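PDB 3IBY: Fe(2+) transporter FeoB from Legionella pneumophila, which probably carries Fe(2+) across the cell inner membrane in a GTP-driven uptake system, with the GTP-binding domain in the cytosolic part described here. Local coordinates for residues C86-I91 against V114-M119; G57-V62 against H99-S104; V34-K39 against S69-I74. All coordinates share one frame; numbering follows the deposited sequence.

Contact 1 (C86-I91 against V114-M119)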
loop_
_atom_site.group_PDB
_atom_site.type_symbol
_atom_site.label_atom_id
_atom_site.label_comp_id
_atom_site.label_asym_id
_atom_site.label_seq_id
_atom_site.Cartn_x
_atom_site.Cartn_y
_atom_site.Cartn_z
ATOM N N CYS A 86 -1.772 -1.819 -11.533
ATOM C CA CYS A 86 -0.729 -1.965 -10.500
ATOM C C CYS A 86 -0.655 -0.783 -9.542
ATOM O O CYS A 86 -1.287 0.256 -9.797
ATOM C CB CYS A 86 0.621 -2.141 -11.179
ATOM S SG CYS A 86 0.894 -0.747 -12.210
ATOM N N ILE A 87 0.108 -0.944 -8.455
ATOM C CA ILE A 87 0.332 0.148 -7.475
ATOM C C ILE A 87 1.790 0.525 -7.385
ATOM O O ILE A 87 2.676 -0.336 -7.365
ATOM C CB ILE A 87 -0.121 -0.233 -6.059
ATOM C CG1 ILE A 87 -1.631 -0.468 -6.025
ATOM C CG2 ILE A 87 0.237 0.838 -5.049
ATOM C CD1 ILE A 87 -2.028 -1.617 -5.037
ATOM N N ILE A 88 2.011 1.824 -7.317
ATOM C CA ILE A 88 3.304 2.384 -7.035
ATOM C C ILE A 88 3.232 2.894 -5.614
ATOM O O ILE A 88 2.623 3.964 -5.310
ATOM C CB ILE A 88 3.681 3.555 -7.967
ATOM C CG1 ILE A 88 3.695 3.108 -9.421
ATOM C CG2 ILE A 88 5.052 4.074 -7.616
ATOM C CD1 ILE A 88 3.814 4.311 -10.393
ATOM N N ASN A 89 3.817 2.112 -4.723
ATOM C CA ASN A 89 3.846 2.448 -3.327
ATOM C C ASN A 89 5.098 3.291 -3.125
ATOM O O ASN A 89 6.230 2.815 -3.258
ATOM C CB ASN A 89 3.850 1.149 -2.537
ATOM C CG ASN A 89 4.000 1.348 -1.059
ATOM O OD1 ASN A 89 3.717 2.433 -0.515
ATOM N ND2 ASN A 89 4.447 0.293 -0.382
ATOM N N VAL A 90 4.885 4.569 -2.839
ATOM C CA VAL A 90 5.978 5.490 -2.488
ATOM C C VAL A 90 6.272 5.478 -1.018
ATOM O O VAL A 90 5.422 5.809 -0.205
ATOM C CB VAL A 90 5.661 6.970 -2.756
ATOM C CG1 VAL A 90 6.974 7.714 -3.023
ATOM C CG2 VAL A 90 4.740 7.106 -3.858
ATOM N N ILE A 91 7.521 5.172 -0.713
ATOM C CA ILE A 91 8.011 5.102 0.640
ATOM C C ILE A 91 9.012 6.185 0.853
ATOM O O ILE A 91 9.790 6.480 -0.048
ATOM C CB ILE A 91 8.721 3.785 0.830
ATOM C CG1 ILE A 91 7.697 2.677 0.789
ATOM C CG2 ILE A 91 9.452 3.730 2.150
ATOM C CD1 ILE A 91 8.259 1.349 1.066
ATOM N N VAL A 114 5.002 -2.079 -6.927
ATOM C CA VAL A 114 6.401 -1.733 -7.093
ATOM C C VAL A 114 6.622 -0.661 -5.994
ATOM O O VAL A 114 5.743 0.179 -5.778
ATOM C CB VAL A 114 6.640 -1.143 -8.503
ATOM C CG1 VAL A 114 5.653 -0.021 -8.753
ATOM C CG2 VAL A 114 8.047 -0.604 -8.638
ATOM N N VAL A 115 7.754 -0.713 -5.285
ATOM C CA VAL A 115 8.059 0.272 -4.260
ATOM C C VAL A 115 9.028 1.283 -4.829
ATOM O O VAL A 115 10.014 0.911 -5.476
ATOM C CB VAL A 115 8.638 -0.363 -3.030
ATOM C CG1 VAL A 115 9.095 0.702 -2.059
ATOM C CG2 VAL A 115 7.609 -1.215 -2.394
ATOM N N ALA A 116 8.688 2.558 -4.650
ATOM C CA ALA A 116 9.535 3.719 -5.013
ATOM C C ALA A 116 10.102 4.235 -3.710
ATOM O O ALA A 116 9.348 4.733 -2.887
ATOM C CB ALA A 116 8.718 4.804 -5.653
ATOM N N LEU A 117 11.409 4.073 -3.491
ATOM C CA LEU A 117 12.018 4.301 -2.169
ATOM C C LEU A 117 12.625 5.667 -2.279
ATOM O O LEU A 117 13.693 5.842 -2.829
ATOM C CB LEU A 117 13.061 3.232 -1.903
ATOM C CG LEU A 117 13.416 2.707 -0.504
ATOM C CD1 LEU A 117 14.921 2.556 -0.491
ATOM C CD2 LEU A 117 12.930 3.574 0.645
ATOM N N ASN A 118 11.862 6.648 -1.830
ATOM C CA ASN A 118 12.157 8.046 -2.092
ATOM C C ASN A 118 13.052 8.624 -0.972
ATOM O O ASN A 118 13.285 7.978 0.033
ATOM C CB ASN A 118 10.825 8.801 -2.243
ATOM C CG ASN A 118 10.971 10.189 -2.860
ATOM O OD1 ASN A 118 12.015 10.536 -3.445
ATOM N ND2 ASN A 118 9.917 11.001 -2.723
ATOM N N MET A 119 13.600 9.812 -1.208
ATOM C CA MET A 119 14.334 10.606 -0.218
ATOM C C MET A 119 15.622 9.939 0.198
ATOM O O MET A 119 16.075 10.038 1.361
ATOM C CB MET A 119 13.470 10.869 0.987
ATOM C CG MET A 119 12.085 11.385 0.662
ATOM S SD MET A 119 12.108 13.019 -0.048
ATOM C CE MET A 119 10.517 13.655 0.509
#
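Ile-91 sends its CD1 obliquely across Val-115 and stops 3.3 Å from CG1, a tight methyl-to-methyl contact. CG1 of Ile-91 stands anti to its carbonyl carbon (chi1 -69°), which aims the long branch back along the strand at Val-115, while the short branch, CG2, meets CD2 of Leu-117 at 3.8 Å. Asn-89 shares this face of the sheet, side by side with Val-115, and its ND2 is hydrogen-bonded to OG1 of Thr-103 in helix 96-106, the helix that covers the face. On the reverse face Ile-88 and Val-114 point the same way, their CG1 atoms 3.8 Å apart. Val-114 holds CG1 in the crowded position between backbone N and carbonyl carbon (chi1 52°), bringing the methyl close to both Ile-88 and the carbonyl oxygen of Ile-87. Val-90 places CG1 beside CB of Asn-118 at 4.1 Å. Helix 154-162 packs on Ile-88, Val-114 and Ala-116.

The backbones run parallel, and five N-H...O bonds join them. Asn-89 and Ile-91 each use both N and O: Asn-89 N reaches Val-114 O and Asn-89 O receives Ala-116 N at 2.8 Å; Ile-91 N meets Ala-116 O almost straight (176°), and Ile-91 O receives Asn-118 N at 2.7 Å.

That last bond anchors the backbone of Asn-118 at the strand end. Its side chain faces the predicted nucleotide site: ND2 donates to Cys-12 O of the P-loop, and OD1 accepts Ala-148 N and, weakly, Met-119 N. Asn-118 and Met-119 are predicted to bind GTP, consistent with the G4 motif of G proteins. Both buried asparagines thus have satisfied amides, Asn-89 through helix 96-106 and Asn-118 by joining three loops predicted to bind GTP.

Contact 2 (G57-V62 against H99-S104)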
loop_
_atom_site.group_PDB
_atom_site.type_symbol
_atom_site.label_atom_id
_atom_site.label_comp_id
_atom_site.label_asym_id
_atom_site.label_seq_id
_atom_site.Cartn_x
_atom_site.Cartn_y
_atom_site.Cartn_z
ATOM N N GLY A 57 -2.586 10.440 0.783
ATOM C CA GLY A 57 -1.810 9.667 1.701
ATOM C C GLY A 57 -2.571 9.301 2.959
ATOM O O GLY A 57 -3.442 10.032 3.387
ATOM N N VAL A 58 -2.198 8.165 3.542
ATOM C CA VAL A 58 -2.854 7.550 4.648
ATOM C C VAL A 58 -1.782 6.695 5.260
ATOM O O VAL A 58 -0.951 6.136 4.522
ATOM C CB VAL A 58 -3.947 6.590 4.153
ATOM C CG1 VAL A 58 -4.887 7.299 3.178
ATOM C CG2 VAL A 58 -3.346 5.430 3.431
ATOM N N TYR A 59 -1.774 6.602 6.585
ATOM C CA TYR A 59 -0.915 5.677 7.279
ATOM C C TYR A 59 -1.375 4.214 7.088
ATOM O O TYR A 59 -0.564 3.265 7.005
ATOM C CB TYR A 59 -0.935 6.031 8.780
ATOM C CG TYR A 59 -0.463 4.901 9.678
ATOM C CD1 TYR A 59 0.876 4.539 9.717
ATOM C CD2 TYR A 59 -1.358 4.189 10.478
ATOM C CE1 TYR A 59 1.321 3.525 10.544
ATOM C CE2 TYR A 59 -0.931 3.148 11.288
ATOM C CZ TYR A 59 0.417 2.824 11.320
ATOM O OH TYR A 59 0.893 1.792 12.112
ATOM N N SER A 60 -2.696 4.061 7.033
ATOM C CA SER A 60 -3.390 2.777 7.242
ATOM C C SER A 60 -4.658 2.796 6.420
ATOM O O SER A 60 -5.283 3.839 6.283
ATOM C CB SER A 60 -3.770 2.623 8.725
ATOM O OG SER A 60 -4.384 1.379 9.022
ATOM N N LEU A 61 -5.079 1.646 5.920
ATOM C CA LEU A 61 -6.243 1.598 5.045
ATOM C C LEU A 61 -7.584 1.568 5.809
ATOM O O LEU A 61 -8.643 1.399 5.213
ATOM C CB LEU A 61 -6.129 0.419 4.082
ATOM C CG LEU A 61 -5.028 0.616 3.050
ATOM C CD1 LEU A 61 -4.755 -0.719 2.424
ATOM C CD2 LEU A 61 -5.369 1.676 1.974
ATOM N N VAL A 62 -7.556 1.768 7.117
ATOM C CA VAL A 62 -8.792 1.627 7.890
ATOM C C VAL A 62 -9.515 2.968 8.113
ATOM O O VAL A 62 -9.296 3.628 9.134
ATOM C CB VAL A 62 -8.505 0.867 9.212
ATOM C CG1 VAL A 62 -9.790 0.799 10.108
ATOM C CG2 VAL A 62 -7.932 -0.522 8.871
ATOM N N HIS A 99 6.262 3.551 7.263
ATOM C CA HIS A 99 5.724 3.605 5.916
ATOM C C HIS A 99 5.389 2.240 5.379
ATOM O O HIS A 99 4.506 2.109 4.544
ATOM C CB HIS A 99 6.666 4.343 4.983
ATOM C CG HIS A 99 6.537 5.826 5.050
ATOM N ND1 HIS A 99 6.205 6.493 6.210
ATOM C CD2 HIS A 99 6.698 6.776 4.100
ATOM C CE1 HIS A 99 6.176 7.795 5.973
ATOM N NE2 HIS A 99 6.461 7.990 4.697
ATOM N N LEU A 100 6.066 1.208 5.870
ATOM C CA LEU A 100 5.779 -0.162 5.461
ATOM C C LEU A 100 4.510 -0.741 6.103
ATOM O O LEU A 100 4.078 -1.865 5.780
ATOM C CB LEU A 100 6.949 -1.046 5.841
ATOM C CG LEU A 100 8.167 -0.862 4.967
ATOM C CD1 LEU A 100 9.327 -1.643 5.559
ATOM C CD2 LEU A 100 7.844 -1.314 3.569
ATOM N N TYR A 101 3.917 -0.042 7.052
ATOM C CA TYR A 101 2.669 -0.561 7.584
ATOM C C TYR A 101 1.698 -0.593 6.426
ATOM O O TYR A 101 1.107 -1.629 6.146
ATOM C CB TYR A 101 2.158 0.308 8.718
ATOM C CG TYR A 101 1.081 -0.315 9.558
ATOM C CD1 TYR A 101 1.394 -1.032 10.682
ATOM C CD2 TYR A 101 -0.267 -0.153 9.230
ATOM C CE1 TYR A 101 0.402 -1.579 11.487
ATOM C CE2 TYR A 101 -1.256 -0.707 10.001
ATOM C CZ TYR A 101 -0.911 -1.414 11.151
ATOM O OH TYR A 101 -1.891 -1.947 11.956
ATOM N N LEU A 102 1.584 0.529 5.729
ATOM C CA LEU A 102 0.700 0.642 4.576
ATOM C C LEU A 102 1.009 -0.354 3.502
ATOM O O LEU A 102 0.109 -0.893 2.852
ATOM C CB LEU A 102 0.779 2.026 3.979
ATOM C CG LEU A 102 0.035 2.291 2.677
ATOM C CD1 LEU A 102 -1.444 2.022 2.885
ATOM C CD2 LEU A 102 0.330 3.756 2.240
ATOM N N THR A 103 2.296 -0.609 3.338
ATOM C CA THR A 103 2.795 -1.465 2.277
ATOM C C THR A 103 2.314 -2.874 2.456
ATOM O O THR A 103 1.903 -3.518 1.501
ATOM C CB THR A 103 4.338 -1.528 2.249
ATOM O OG1 THR A 103 4.895 -0.224 2.045
ATOM C CG2 THR A 103 4.773 -2.413 1.108
ATOM N N SER A 104 2.423 -3.357 3.679
ATOM C CA SER A 104 2.042 -4.731 3.992
ATOM C C SER A 104 0.556 -4.907 3.769
ATOM O O SER A 104 0.146 -5.951 3.297
ATOM C CB SER A 104 2.397 -5.075 5.429
ATOM O OG SER A 104 1.680 -4.244 6.324
#
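The rings of Tyr-59 and Tyr-101 form an offset stack, centroids 4.7 Å apart and planes tilted by 19°, with OH of Tyr-59 over one face of Tyr-101. The shift brings the hydroxyl rather than the ring centre over Tyr-101: this OH sits toward the rim, 3.2 Å from CD1 of Tyr-101. CZ of Tyr-59 lies 3.7 Å from CG of Tyr-101. At the edge of the Tyr-101 ring, near its plane, OG of Ser-60 lies 3.9 Å from CE2. Tyr-101 has CG anti to its backbone N (chi1 -165°), which swings the ring out from helix 96-106 toward the loop. Tyr-59 also touches a crystal neighbour, and its exact pose may partly reflect that.

Next along the helix, Leu-102 makes the aliphatic contacts. Its CD1 meets CG2 of Val-58 and CG of Leu-61, each at 3.9 Å and each side chain crossing Leu-102 at about a right angle. CD2 rests 3.5 Å from the carbonyl oxygen of Val-58, and CB lies equally close to that of Tyr-59, so the leucine follows the loop backbone as well as its side chains. The polar fastening comes from one turn further along the helix: the amide of Gln-105 bonds through NE2 to OG of Ser-60 and through OE1 to N of Leu-61.

Gly-57, predicted to bind GTP, closes a DxxG-type G3 motif, and the residues after it correspond to switch II of G proteins. Here this loop passes the end of strand 3-8, where a backbone bond ties Val-58 to Gly-8, follows helix 96-106 and reaches helix 197-209, where Leu-61 touches Tyr-202; helix 234-253 packs against Tyr-101 through Ala-239 and Arg-242.

Contact 3 (V34-K39 against S69-I74)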
loop_
_atom_site.group_PDB
_atom_site.type_symbol
_atom_site.label_atom_id
_atom_site.label_comp_id
_atom_site.label_asym_id
_atom_site.label_seq_id
_atom_site.Cartn_x
_atom_site.Cartn_y
_atom_site.Cartn_z
ATOM N N VAL A 34 -17.574 14.166 -3.871
ATOM C CA VAL A 34 -16.972 14.686 -2.644
ATOM C C VAL A 34 -16.203 15.981 -2.955
ATOM O O VAL A 34 -16.283 16.481 -4.077
ATOM C CB VAL A 34 -16.153 13.591 -1.885
ATOM C CG1 VAL A 34 -17.088 12.500 -1.432
ATOM C CG2 VAL A 34 -15.022 13.013 -2.748
ATOM N N THR A 35 -15.544 16.575 -1.964
ATOM C CA THR A 35 -14.950 17.883 -2.155
ATOM C C THR A 35 -13.494 17.702 -2.387
ATOM O O THR A 35 -12.836 18.594 -2.920
ATOM C CB THR A 35 -15.173 18.798 -0.950
ATOM O OG1 THR A 35 -14.694 18.158 0.233
ATOM C CG2 THR A 35 -16.620 19.063 -0.768
ATOM N N VAL A 36 -12.967 16.536 -2.015
ATOM C CA VAL A 36 -11.518 16.290 -2.120
ATOM C C VAL A 36 -11.106 16.251 -3.591
ATOM O O VAL A 36 -11.835 15.719 -4.440
ATOM C CB VAL A 36 -11.064 14.974 -1.409
ATOM C CG1 VAL A 36 -9.546 14.802 -1.478
ATOM C CG2 VAL A 36 -11.512 14.943 0.024
ATOM N N GLU A 37 -9.941 16.828 -3.876
ATOM C CA GLU A 37 -9.491 17.049 -5.234
ATOM C C GLU A 37 -8.805 15.816 -5.680
ATOM O O GLU A 37 -8.085 15.211 -4.916
ATOM C CB GLU A 37 -8.585 18.286 -5.300
ATOM C CG GLU A 37 -9.386 19.558 -4.895
ATOM C CD GLU A 37 -8.678 20.870 -5.121
ATOM O OE1 GLU A 37 -7.421 20.894 -5.086
ATOM O OE2 GLU A 37 -9.370 21.893 -5.321
ATOM N N LYS A 38 -9.063 15.382 -6.898
ATOM C CA LYS A 38 -8.386 14.189 -7.417
ATOM C C LYS A 38 -7.394 14.656 -8.440
ATOM O O LYS A 38 -7.704 15.533 -9.220
ATOM C CB LYS A 38 -9.428 13.256 -8.020
ATOM C CG LYS A 38 -8.931 12.051 -8.745
ATOM C CD LYS A 38 -10.101 11.319 -9.423
ATOM C CE LYS A 38 -9.648 10.075 -10.228
ATOM N NZ LYS A 38 -10.664 9.034 -10.278
ATOM N N LYS A 39 -6.197 14.098 -8.450
ATOM C CA LYS A 39 -5.220 14.464 -9.487
ATOM C C LYS A 39 -4.975 13.234 -10.293
ATOM O O LYS A 39 -4.716 12.156 -9.726
ATOM C CB LYS A 39 -3.905 14.925 -8.890
ATOM C CG LYS A 39 -3.859 16.416 -8.418
ATOM C CD LYS A 39 -4.254 16.606 -6.935
ATOM C CE LYS A 39 -3.472 17.777 -6.262
ATOM N NZ LYS A 39 -2.176 17.333 -5.594
ATOM N N SER A 69 -12.156 11.810 8.767
ATOM C CA SER A 69 -11.005 11.680 7.885
ATOM C C SER A 69 -11.366 11.369 6.388
ATOM O O SER A 69 -10.939 10.344 5.857
ATOM C CB SER A 69 -10.071 10.594 8.471
ATOM O OG SER A 69 -8.830 10.500 7.773
ATOM N N GLN A 70 -12.091 12.272 5.717
ATOM C CA GLN A 70 -12.576 12.072 4.334
ATOM C C GLN A 70 -11.523 11.554 3.332
ATOM O O GLN A 70 -11.790 10.609 2.586
ATOM C CB GLN A 70 -13.199 13.375 3.807
ATOM C CG GLN A 70 -14.385 13.183 2.829
ATOM C CD GLN A 70 -15.142 14.503 2.528
ATOM O OE1 GLN A 70 -16.252 14.512 1.943
ATOM N NE2 GLN A 70 -14.538 15.624 2.936
ATOM N N ASP A 71 -10.329 12.164 3.316
ATOM C CA ASP A 71 -9.184 11.660 2.519
ATOM C C ASP A 71 -8.832 10.233 2.901
ATOM O O ASP A 71 -8.679 9.372 2.013
ATOM C CB ASP A 71 -7.862 12.432 2.748
ATOM C CG ASP A 71 -7.844 13.839 2.164
ATOM O OD1 ASP A 71 -6.737 14.416 2.182
ATOM O OD2 ASP A 71 -8.890 14.385 1.739
ATOM N N GLU A 72 -8.632 9.963 4.195
ATOM C CA GLU A 72 -8.158 8.618 4.552
ATOM C C GLU A 72 -9.117 7.568 4.009
ATOM O O GLU A 72 -8.737 6.413 3.745
ATOM C CB GLU A 72 -7.968 8.428 6.054
ATOM C CG GLU A 72 -7.089 7.185 6.374
ATOM C CD GLU A 72 -6.393 7.253 7.772
ATOM O OE1 GLU A 72 -5.177 6.859 7.876
ATOM O OE2 GLU A 72 -7.073 7.692 8.749
ATOM N N GLN A 73 -10.348 8.030 3.821
ATOM C CA GLN A 73 -11.442 7.232 3.355
ATOM C C GLN A 73 -11.348 6.962 1.872
ATOM O O GLN A 73 -11.635 5.863 1.440
ATOM C CB GLN A 73 -12.746 7.968 3.639
ATOM C CG GLN A 73 -13.948 7.086 3.802
ATOM C CD GLN A 73 -15.157 7.835 4.408
ATOM O OE1 GLN A 73 -14.998 8.832 5.142
ATOM N NE2 GLN A 73 -16.378 7.339 4.107
ATOM N N ILE A 74 -10.997 7.975 1.090
ATOM C CA ILE A 74 -10.962 7.844 -0.362
ATOM C C ILE A 74 -9.981 6.765 -0.810
ATOM O O ILE A 74 -10.277 5.989 -1.696
ATOM C CB ILE A 74 -10.616 9.171 -1.005
ATOM C CG1 ILE A 74 -11.851 10.029 -1.012
ATOM C CG2 ILE A 74 -10.097 9.030 -2.456
ATOM C CD1 ILE A 74 -11.536 11.481 -1.144
#
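Val-36 meets Ile-74 tip to tip, its CB 3.5 Å from CD1 of the isoleucine. Both methyls of the valine also lie near that same CD1. Val-36 has CG1 anti to its backbone N (chi1 -177°) and CG2 anti to its carbonyl carbon, and this turns both methyls toward the helix, where OD2 of Asp-71 touches each: it stands 3.2 Å from CG2 and nearly as close to CG1. The carboxylate crosses the valine obliquely and makes only van der Waals contact with it. Asp-71 also packs on Pro-56, one of the residues predicted to bind GTP.

Val-34 adds a second apolar touch, its CG2 pointing at CD1 of Ile-74 from 4.1 Å, so one methyl group of the helix receives two valines of the loop. Gln-70, extended beyond CG, slides past Val-34 in the opposite direction and leaves OE1 3.9 Å from CB of the valine. Its NE2 lies 3.7 Å from OG1 of Thr-35, too long for a hydrogen bond. Inside the helix the bond from Ile-74 N to Gln-70 O, 3.1 Å, holds these two contact residues one turn apart on the side facing the loop. Trp-31 packs on Ile-74 as well, extending the apolar patch.

The contact is small, lies at the surface and has no hydrogen bonds between the segments; Val-34 and Thr-35 also touch a crystal neighbour, which may influence the loop. Residues 34-37 belong to a predicted GTP-binding stretch matching switch I, the G2 region of G proteins, which here runs into strand 37-45; helix 70-81 follows the switch II loop. Such modest packing of one switch on the helix after the other is consistent with the mobile switch regions of a TRAFAC-class GTPase domain.

In the fold
All three contacts lie in the G domain; contacts 1 and 3 both reach its mixed sheet, with contact 2 between them. Contacts 2 and 3 cross along the chain, the segments alternating as 34-39, 57-62, 69-74 and 99-104. Contact 3 closes before contact 1 opens, and helix 96-106 of contact 2 joins strands 86-92 and 113-118 of contact 1 in a beta-alpha-beta unit. Centres of contacts 1 and 2 are about 12 Å apart, those of 2 and 3 about 16 Å, with Val-58 packing on Glu-72. Contacts 1 and 3 do not touch, their centres about 21 Å apart. Each contact, from buried sheet to surface switch I, holds part of the predicted GTP site.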